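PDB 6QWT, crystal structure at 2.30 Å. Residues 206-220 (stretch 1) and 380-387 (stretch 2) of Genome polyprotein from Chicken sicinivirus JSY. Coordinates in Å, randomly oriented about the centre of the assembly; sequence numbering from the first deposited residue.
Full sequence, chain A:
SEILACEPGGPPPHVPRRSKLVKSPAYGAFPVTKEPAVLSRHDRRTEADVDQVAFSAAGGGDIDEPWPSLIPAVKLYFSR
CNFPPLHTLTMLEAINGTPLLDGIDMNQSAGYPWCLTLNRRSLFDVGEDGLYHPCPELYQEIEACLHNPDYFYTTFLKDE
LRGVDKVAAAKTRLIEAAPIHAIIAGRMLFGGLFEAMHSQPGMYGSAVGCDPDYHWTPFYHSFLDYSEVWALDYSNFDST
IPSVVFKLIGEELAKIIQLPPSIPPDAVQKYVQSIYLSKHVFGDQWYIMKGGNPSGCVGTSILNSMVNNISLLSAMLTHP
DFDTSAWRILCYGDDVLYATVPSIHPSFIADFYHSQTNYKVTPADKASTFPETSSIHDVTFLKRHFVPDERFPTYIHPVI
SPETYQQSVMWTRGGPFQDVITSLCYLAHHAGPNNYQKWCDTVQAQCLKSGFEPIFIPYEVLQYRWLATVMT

Stretch 1 206-220: SAVGCDPDYHWTPFY
Stretch 2 380-387: TFLKRHFV

A large aromatic side chain can knit together segments remote in sequence if one face finds a flat partner and its polar edge a carbonyl. Trp 216 does this here. Stretch 1 runs from a type II turn, Ala 207 to Cys 210, into a helix from Pro 212, kinked where the N atoms of Thr 217 and Pro 218 make no bond to the turn before, the proline nitrogen having no hydrogen to give. Stretch 2 makes a type I' turn, Phe 381 to Arg 384, with Leu 382 (55/46) and Lys 383 (64/19) both left-handed, then extends as a strand. Helix and strand axes approach to 9.5 Å, their directions 63° apart; Pro 212 lies nearest Arg 384 (CA to CA 8.9 Å) and Tyr 220 nearest Phe 386 (CA to CA 6.9 Å).

The Trp 216 CA-to-CB bond points sideways, but chi1 of -117°, between wells, and chi2 of -126° carry the indole into the hollow of stretch 2. There Trp 216 NE1 donates to His 385 O (2.9 Å, N-H...O angle 140°), satisfying the buried ring nitrogen, while Trp 216 CZ2 lies 3.1 Å from Phe 381 O. Phe 386 (m, chi2 77°) covers one indole face in an offset stack: its ring centroid is 3.9 Å from that of the five-membered ring, with planes at 10°. Phe 219 CB meets the Phe 386 edge at CE2 (4.0 Å), and Tyr 220 (t) brings CD1 within 3.6 Å of Phe 386 CB.

Beyond the six-membered ring, Phe 381 (t) packs CD2 3.6 Å from Trp 216 CH2, the rings barely overlapping. The small Ala 207 CB fits against the edge of the Phe 381 ring, 3.8 Å from Phe 381 CE2. Leu 382 CD1 approaches Trp 216 CH2 (4.1 Å). Arg 384 (m) sets CB 3.6 Å from Trp 216 CZ2; Pro 212 CG lies over one face of the guanidinium, Arg 384 NE is 3.8 Å from Pro 212 CB, and Arg 384 NH1 donates to Leu 382 O (2.9 Å), bracing the turn. The contact buries 498 Å², both sides summed.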

ATOM      1  N   SER A 206     -11.843  -3.801  -1.335  1.00 21.29           N
ATOM      2  CA  SER A 206     -10.596  -3.069  -1.489  1.00 23.26           C
ATOM      3  C   SER A 206     -10.834  -1.571  -1.373  1.00 21.60           C
ATOM      4  O   SER A 206     -11.771  -1.029  -1.971  1.00 20.38           O
ATOM      5  CB  SER A 206      -9.940  -3.382  -2.836  1.00 21.23           C
ATOM      6  OG  SER A 206      -8.838  -2.527  -3.064  1.00 21.52           O
ATOM      7  N   ALA A 207      -9.969  -0.904  -0.610  1.00 20.48           N
ATOM      8  CA  ALA A 207      -9.997   0.542  -0.463  1.00 21.31           C
ATOM      9  C   ALA A 207      -8.941   1.234  -1.317  1.00 26.80           C
ATOM     10  O   ALA A 207      -8.776   2.454  -1.208  1.00 26.19           O
ATOM     11  CB  ALA A 207      -9.813   0.928   1.006  1.00 20.22           C
ATOM     12  N   VAL A 208      -8.228   0.486  -2.162  1.00 23.34           N
ATOM     13  CA  VAL A 208      -7.185   1.078  -2.994  1.00 27.52           C
ATOM     14  C   VAL A 208      -7.802   2.081  -3.956  1.00 27.45           C
ATOM     15  O   VAL A 208      -8.829   1.812  -4.595  1.00 27.08           O
ATOM     16  CB  VAL A 208      -6.416  -0.021  -3.741  1.00 28.47           C
ATOM     17  CG1 VAL A 208      -5.443   0.589  -4.741  1.00 25.36           C
ATOM     18  CG2 VAL A 208      -5.693  -0.922  -2.750  1.00 28.81           C
ATOM     19  N   GLY A 209      -7.173   3.251  -4.066  1.00 29.29           N
ATOM     20  CA  GLY A 209      -7.692   4.335  -4.870  1.00 25.99           C
ATOM     21  C   GLY A 209      -8.629   5.269  -4.139  1.00 25.45           C
ATOM     22  O   GLY A 209      -9.196   6.171  -4.768  1.00 25.85           O
ATOM     23  N   CYS A 210      -8.811   5.086  -2.836  1.00 22.28           N
ATOM     24  CA  CYS A 210      -9.739   5.915  -2.088  1.00 25.54           C
ATOM     25  C   CYS A 210      -9.138   7.281  -1.793  1.00 26.62           C
ATOM     26  O   CYS A 210      -7.918   7.452  -1.716  1.00 26.05           O
ATOM     27  CB  CYS A 210     -10.131   5.242  -0.776  1.00 22.44           C
ATOM     28  SG  CYS A 210      -8.854   5.344   0.490  1.00 25.35           S
ATOM     29  N   ASP A 211     -10.020   8.261  -1.643  1.00 26.64           N
ATOM     30  CA  ASP A 211      -9.673   9.590  -1.161  1.00 25.13           C
ATOM     31  C   ASP A 211     -10.285   9.729   0.224  1.00 23.86           C
ATOM     32  O   ASP A 211     -11.510   9.880   0.345  1.00 26.57           O
ATOM     33  CB  ASP A 211     -10.210  10.669  -2.108  1.00 26.50           C
ATOM     34  CG  ASP A 211      -9.795  12.065  -1.700  1.00 32.94           C
ATOM     35  OD1 ASP A 211      -8.697  12.220  -1.124  1.00 35.21           O
ATOM     36  OD2 ASP A 211     -10.570  13.010  -1.961  1.00 33.27           O
ATOM     37  N   PRO A 212      -9.487   9.649   1.295  1.00 24.57           N
ATOM     38  CA  PRO A 212     -10.068   9.616   2.651  1.00 19.56           C
ATOM     39  C   PRO A 212     -11.051  10.740   2.937  1.00 25.95           C
ATOM     40  O   PRO A 212     -12.061  10.507   3.615  1.00 21.37           O
ATOM     41  CB  PRO A 212      -8.828   9.699   3.553  1.00 23.74           C
ATOM     42  CG  PRO A 212      -7.733   9.090   2.733  1.00 22.06           C
ATOM     43  CD  PRO A 212      -8.023   9.479   1.307  1.00 24.00           C
ATOM     44  N   ASP A 213     -10.791  11.949   2.428  1.00 23.99           N
ATOM     45  CA  ASP A 213     -11.728  13.053   2.618  1.00 22.77           C
ATOM     46  C   ASP A 213     -13.111  12.705   2.084  1.00 24.13           C
ATOM     47  O   ASP A 213     -14.128  13.060   2.692  1.00 20.14           O
ATOM     48  CB  ASP A 213     -11.206  14.315   1.929  1.00 25.25           C
ATOM     49  CG  ASP A 213     -10.205  15.076   2.774  1.00 28.20           C
ATOM     50  OD1 ASP A 213      -9.651  16.076   2.270  1.00 32.95           O
ATOM     51  OD2 ASP A 213      -9.971  14.683   3.936  1.00 27.65           O
ATOM     52  N   TYR A 214     -13.171  12.013   0.947  1.00 22.64           N
ATOM     53  CA  TYR A 214     -14.448  11.698   0.318  1.00 22.05           C
ATOM     54  C   TYR A 214     -14.999  10.347   0.764  1.00 20.72           C
ATOM     55  O   TYR A 214     -16.183  10.236   1.095  1.00 22.90           O
ATOM     56  CB  TYR A 214     -14.305  11.723  -1.209  1.00 22.82           C
ATOM     57  CG  TYR A 214     -15.577  11.339  -1.937  1.00 25.35           C
ATOM     58  CD1 TYR A 214     -15.801  10.030  -2.346  1.00 23.88           C
ATOM     59  CD2 TYR A 214     -16.557  12.286  -2.208  1.00 26.84           C
ATOM     60  CE1 TYR A 214     -16.961   9.673  -3.002  1.00 27.30           C
ATOM     61  CE2 TYR A 214     -17.724  11.937  -2.868  1.00 32.64           C
ATOM     62  CZ  TYR A 214     -17.921  10.629  -3.261  1.00 32.76           C
ATOM     63  OH  TYR A 214     -19.075  10.269  -3.918  1.00 32.35           O
ATOM     64  N   HIS A 215     -14.158   9.315   0.777  1.00 20.75           N
ATOM     65  CA  HIS A 215     -14.655   7.953   0.916  1.00 22.01           C
ATOM     66  C   HIS A 215     -14.884   7.533   2.359  1.00 21.10           C
ATOM     67  O   HIS A 215     -15.514   6.494   2.584  1.00 19.67           O
ATOM     68  CB  HIS A 215     -13.695   6.979   0.230  1.00 21.58           C
ATOM     69  CG  HIS A 215     -13.795   7.006  -1.262  1.00 22.97           C
ATOM     70  ND1 HIS A 215     -12.847   7.610  -2.062  1.00 23.23           N
ATOM     71  CD2 HIS A 215     -14.748   6.534  -2.099  1.00 21.45           C
ATOM     72  CE1 HIS A 215     -13.206   7.495  -3.327  1.00 25.58           C
ATOM     73  NE2 HIS A 215     -14.356   6.848  -3.378  1.00 23.40           N
ATOM     74  N   TRP A 216     -14.418   8.310   3.336  1.00 19.68           N
ATOM     75  CA  TRP A 216     -14.685   7.952   4.724  1.00 21.63           C
ATOM     76  C   TRP A 216     -16.176   7.934   5.035  1.00 21.51           C
ATOM     77  O   TRP A 216     -16.594   7.216   5.947  1.00 21.38           O
ATOM     78  CB  TRP A 216     -13.946   8.908   5.663  1.00 19.15           C
ATOM     79  CG  TRP A 216     -12.912   8.226   6.514  1.00 21.36           C
ATOM     80  CD1 TRP A 216     -12.815   8.272   7.872  1.00 20.69           C
ATOM     81  CD2 TRP A 216     -11.833   7.389   6.062  1.00 20.50           C
ATOM     82  NE1 TRP A 216     -11.746   7.520   8.297  1.00 18.09           N
ATOM     83  CE2 TRP A 216     -11.127   6.968   7.206  1.00 18.59           C
ATOM     84  CE3 TRP A 216     -11.398   6.958   4.804  1.00 19.41           C
ATOM     85  CZ2 TRP A 216     -10.010   6.135   7.132  1.00 19.87           C
ATOM     86  CZ3 TRP A 216     -10.288   6.131   4.731  1.00 18.81           C
ATOM     87  CH2 TRP A 216      -9.607   5.729   5.889  1.00 22.03           C
ATOM     88  N   THR A 217     -16.995   8.687   4.278  1.00 21.64           N
ATOM     89  CA  THR A 217     -18.440   8.651   4.514  1.00 21.06           C
ATOM     90  C   THR A 217     -19.058   7.344   4.024  1.00 25.02           C
ATOM     91  O   THR A 217     -19.718   6.656   4.823  1.00 24.72           O
ATOM     92  CB  THR A 217     -19.104   9.889   3.900  1.00 23.34           C
ATOM     93  OG1 THR A 217     -18.695  11.066   4.612  1.00 22.86           O
ATOM     94  CG2 THR A 217     -20.627   9.773   3.956  1.00 20.32           C
ATOM     95  N   PRO A 218     -18.897   6.934   2.757  1.00 22.08           N
ATOM     96  CA  PRO A 218     -19.465   5.632   2.363  1.00 23.89           C
ATOM     97  C   PRO A 218     -18.787   4.448   3.038  1.00 26.32           C
ATOM     98  O   PRO A 218     -19.453   3.432   3.275  1.00 26.62           O
ATOM     99  CB  PRO A 218     -19.277   5.609   0.837  1.00 21.83           C
ATOM    100  CG  PRO A 218     -18.149   6.531   0.583  1.00 23.31           C
ATOM    101  CD  PRO A 218     -18.290   7.624   1.600  1.00 22.19           C
ATOM    102  N   PHE A 219     -17.489   4.538   3.351  1.00 21.65           N
ATOM    103  CA  PHE A 219     -16.841   3.490   4.139  1.00 25.28           C
ATOM    104  C   PHE A 219     -17.546   3.311   5.480  1.00 28.80           C
ATOM    105  O   PHE A 219     -17.848   2.186   5.897  1.00 28.82           O
ATOM    106  CB  PHE A 219     -15.362   3.826   4.368  1.00 23.48           C
ATOM    107  CG  PHE A 219     -14.489   3.667   3.150  1.00 23.91           C
ATOM    108  CD1 PHE A 219     -13.134   3.960   3.217  1.00 20.42           C
ATOM    109  CD2 PHE A 219     -15.015   3.230   1.943  1.00 22.40           C
ATOM    110  CE1 PHE A 219     -12.318   3.817   2.104  1.00 22.07           C
ATOM    111  CE2 PHE A 219     -14.204   3.088   0.825  1.00 22.80           C
ATOM    112  CZ  PHE A 219     -12.854   3.381   0.906  1.00 21.86           C
ATOM    113  N   TYR A 220     -17.810   4.425   6.167  1.00 24.70           N
ATOM    114  CA  TYR A 220     -18.467   4.395   7.471  1.00 26.83           C
ATOM    115  C   TYR A 220     -19.856   3.770   7.381  1.00 28.23           C
ATOM    116  O   TYR A 220     -20.194   2.858   8.145  1.00 26.22           O
ATOM    117  CB  TYR A 220     -18.542   5.821   8.017  1.00 23.62           C
ATOM    118  CG  TYR A 220     -19.210   5.993   9.359  1.00 23.84           C
ATOM    119  CD1 TYR A 220     -18.481   5.890  10.535  1.00 24.20           C
ATOM    120  CD2 TYR A 220     -20.560   6.307   9.450  1.00 25.43           C
ATOM    121  CE1 TYR A 220     -19.082   6.067  11.767  1.00 25.48           C
ATOM    122  CE2 TYR A 220     -21.171   6.486  10.676  1.00 22.57           C
ATOM    123  CZ  TYR A 220     -20.426   6.364  11.831  1.00 29.68           C
ATOM    124  OH  TYR A 220     -21.023   6.541  13.058  1.00 32.97           O
ATOM    125  N   THR A 380      -9.579   2.189  13.771  1.00 29.66           N
ATOM    126  CA  THR A 380      -8.711   3.023  12.949  1.00 26.62           C
ATOM    127  C   THR A 380      -8.399   2.296  11.648  1.00 29.68           C
ATOM    128  O   THR A 380      -8.184   1.081  11.640  1.00 28.23           O
ATOM    129  CB  THR A 380      -7.398   3.378  13.664  1.00 30.84           C
ATOM    130  OG1 THR A 380      -6.593   2.201  13.809  1.00 35.70           O
ATOM    131  CG2 THR A 380      -7.675   3.979  15.035  1.00 35.31           C
ATOM    132  N   PHE A 381      -8.383   3.051  10.552  1.00 27.02           N
ATOM    133  CA  PHE A 381      -8.099   2.518   9.224  1.00 26.61           C
ATOM    134  C   PHE A 381      -7.195   3.513   8.519  1.00 28.16           C
ATOM    135  O   PHE A 381      -7.567   4.680   8.364  1.00 25.25           O
ATOM    136  CB  PHE A 381      -9.391   2.292   8.429  1.00 18.95           C
ATOM    137  CG  PHE A 381      -9.187   1.579   7.121  1.00 25.54           C
ATOM    138  CD1 PHE A 381      -8.476   0.389   7.068  1.00 25.24           C
ATOM    139  CD2 PHE A 381      -9.709   2.096   5.945  1.00 21.20           C
ATOM    140  CE1 PHE A 381      -8.288  -0.272   5.866  1.00 22.89           C
ATOM    141  CE2 PHE A 381      -9.525   1.440   4.741  1.00 21.16           C
ATOM    142  CZ  PHE A 381      -8.813   0.254   4.700  1.00 22.95           C
ATOM    143  N   LEU A 382      -6.015   3.057   8.099  1.00 24.72           N
ATOM    144  CA  LEU A 382      -4.985   3.937   7.547  1.00 26.08           C
ATOM    145  C   LEU A 382      -4.667   5.067   8.527  1.00 27.54           C
ATOM    146  O   LEU A 382      -4.599   6.245   8.165  1.00 25.59           O
ATOM    147  CB  LEU A 382      -5.401   4.490   6.182  1.00 26.19           C
ATOM    148  CG  LEU A 382      -5.744   3.462   5.099  1.00 30.31           C
ATOM    149  CD1 LEU A 382      -6.371   4.144   3.888  1.00 24.01           C
ATOM    150  CD2 LEU A 382      -4.506   2.671   4.696  1.00 29.26           C
ATOM    151  N   LYS A 383      -4.497   4.687   9.795  1.00 25.29           N
ATOM    152  CA  LYS A 383      -4.153   5.595  10.890  1.00 28.56           C
ATOM    153  C   LYS A 383      -5.237   6.638  11.166  1.00 29.43           C
ATOM    154  O   LYS A 383      -4.964   7.656  11.813  1.00 26.95           O
ATOM    155  CB  LYS A 383      -2.811   6.291  10.634  1.00 31.09           C
ATOM    156  CG  LYS A 383      -1.608   5.349  10.593  1.00 33.25           C
ATOM    157  CD  LYS A 383      -0.308   6.123  10.400  1.00 43.22           C
ATOM    158  CE  LYS A 383       0.717   5.779  11.476  1.00 54.71           C
ATOM    159  NZ  LYS A 383       1.655   6.913  11.748  1.00 54.49           N
ATOM    160  N   ARG A 384      -6.473   6.411  10.718  1.00 24.30           N
ATOM    161  CA  ARG A 384      -7.533   7.404  10.847  1.00 22.86           C
ATOM    162  C   ARG A 384      -8.753   6.820  11.545  1.00 25.14           C
ATOM    163  O   ARG A 384      -9.174   5.698  11.246  1.00 25.00           O
ATOM    164  CB  ARG A 384      -7.958   7.948   9.476  1.00 19.26           C
ATOM    165  CG  ARG A 384      -6.854   8.650   8.698  1.00 22.26           C
ATOM    166  CD  ARG A 384      -7.117   8.545   7.201  1.00 18.06           C
ATOM    167  NE  ARG A 384      -6.405   9.555   6.422  1.00 19.98           N
ATOM    168  CZ  ARG A 384      -5.212   9.365   5.865  1.00 22.09           C
ATOM    169  NH1 ARG A 384      -4.588   8.202   6.008  1.00 21.69           N
ATOM    170  NH2 ARG A 384      -4.642  10.336   5.164  1.00 19.72           N
ATOM    171  N   HIS A 385      -9.326   7.594  12.465  1.00 23.62           N
ATOM    172  CA  HIS A 385     -10.624   7.275  13.040  1.00 22.10           C
ATOM    173  C   HIS A 385     -11.743   7.716  12.095  1.00 20.63           C
ATOM    174  O   HIS A 385     -11.514   8.379  11.080  1.00 19.73           O
ATOM    175  CB  HIS A 385     -10.797   7.952  14.400  1.00 25.19           C
ATOM    176  CG  HIS A 385     -10.147   7.221  15.534  1.00 31.27           C
ATOM    177  ND1 HIS A 385      -8.884   7.532  15.993  1.00 30.09           N
ATOM    178  CD2 HIS A 385     -10.588   6.202  16.309  1.00 28.72           C
ATOM    179  CE1 HIS A 385      -8.574   6.733  16.998  1.00 28.34           C
ATOM    180  NE2 HIS A 385      -9.590   5.915  17.208  1.00 30.06           N
ATOM    181  N   PHE A 386     -12.970   7.328  12.441  1.00 20.29           N
ATOM    182  CA  PHE A 386     -14.182   7.778  11.761  1.00 21.24           C
ATOM    183  C   PHE A 386     -14.967   8.626  12.757  1.00 25.41           C
ATOM    184  O   PHE A 386     -15.461   8.107  13.764  1.00 30.21           O
ATOM    185  CB  PHE A 386     -15.025   6.598  11.272  1.00 22.32           C
ATOM    186  CG  PHE A 386     -14.330   5.713  10.266  1.00 24.29           C
ATOM    187  CD1 PHE A 386     -13.374   4.791  10.669  1.00 21.66           C
ATOM    188  CD2 PHE A 386     -14.650   5.786   8.920  1.00 21.94           C
ATOM    189  CE1 PHE A 386     -12.740   3.974   9.749  1.00 21.93           C
ATOM    190  CE2 PHE A 386     -14.019   4.972   7.992  1.00 21.53           C
ATOM    191  CZ  PHE A 386     -13.061   4.062   8.410  1.00 18.26           C
ATOM    192  N   VAL A 387     -15.080   9.928  12.487  1.00 21.77           N
ATOM    193  CA  VAL A 387     -15.757  10.854  13.381  1.00 25.41           C
ATOM    194  C   VAL A 387     -16.812  11.639  12.609  1.00 22.05           C
ATOM    195  O   VAL A 387     -16.470  12.412  11.709  1.00 22.37           O
ATOM    196  CB  VAL A 387     -14.777  11.820  14.069  1.00 22.41           C
ATOM    197  CG1 VAL A 387     -15.538  12.806  14.940  1.00 18.72           C
ATOM    198  CG2 VAL A 387     -13.757  11.044  14.895  1.00 17.87           C
TER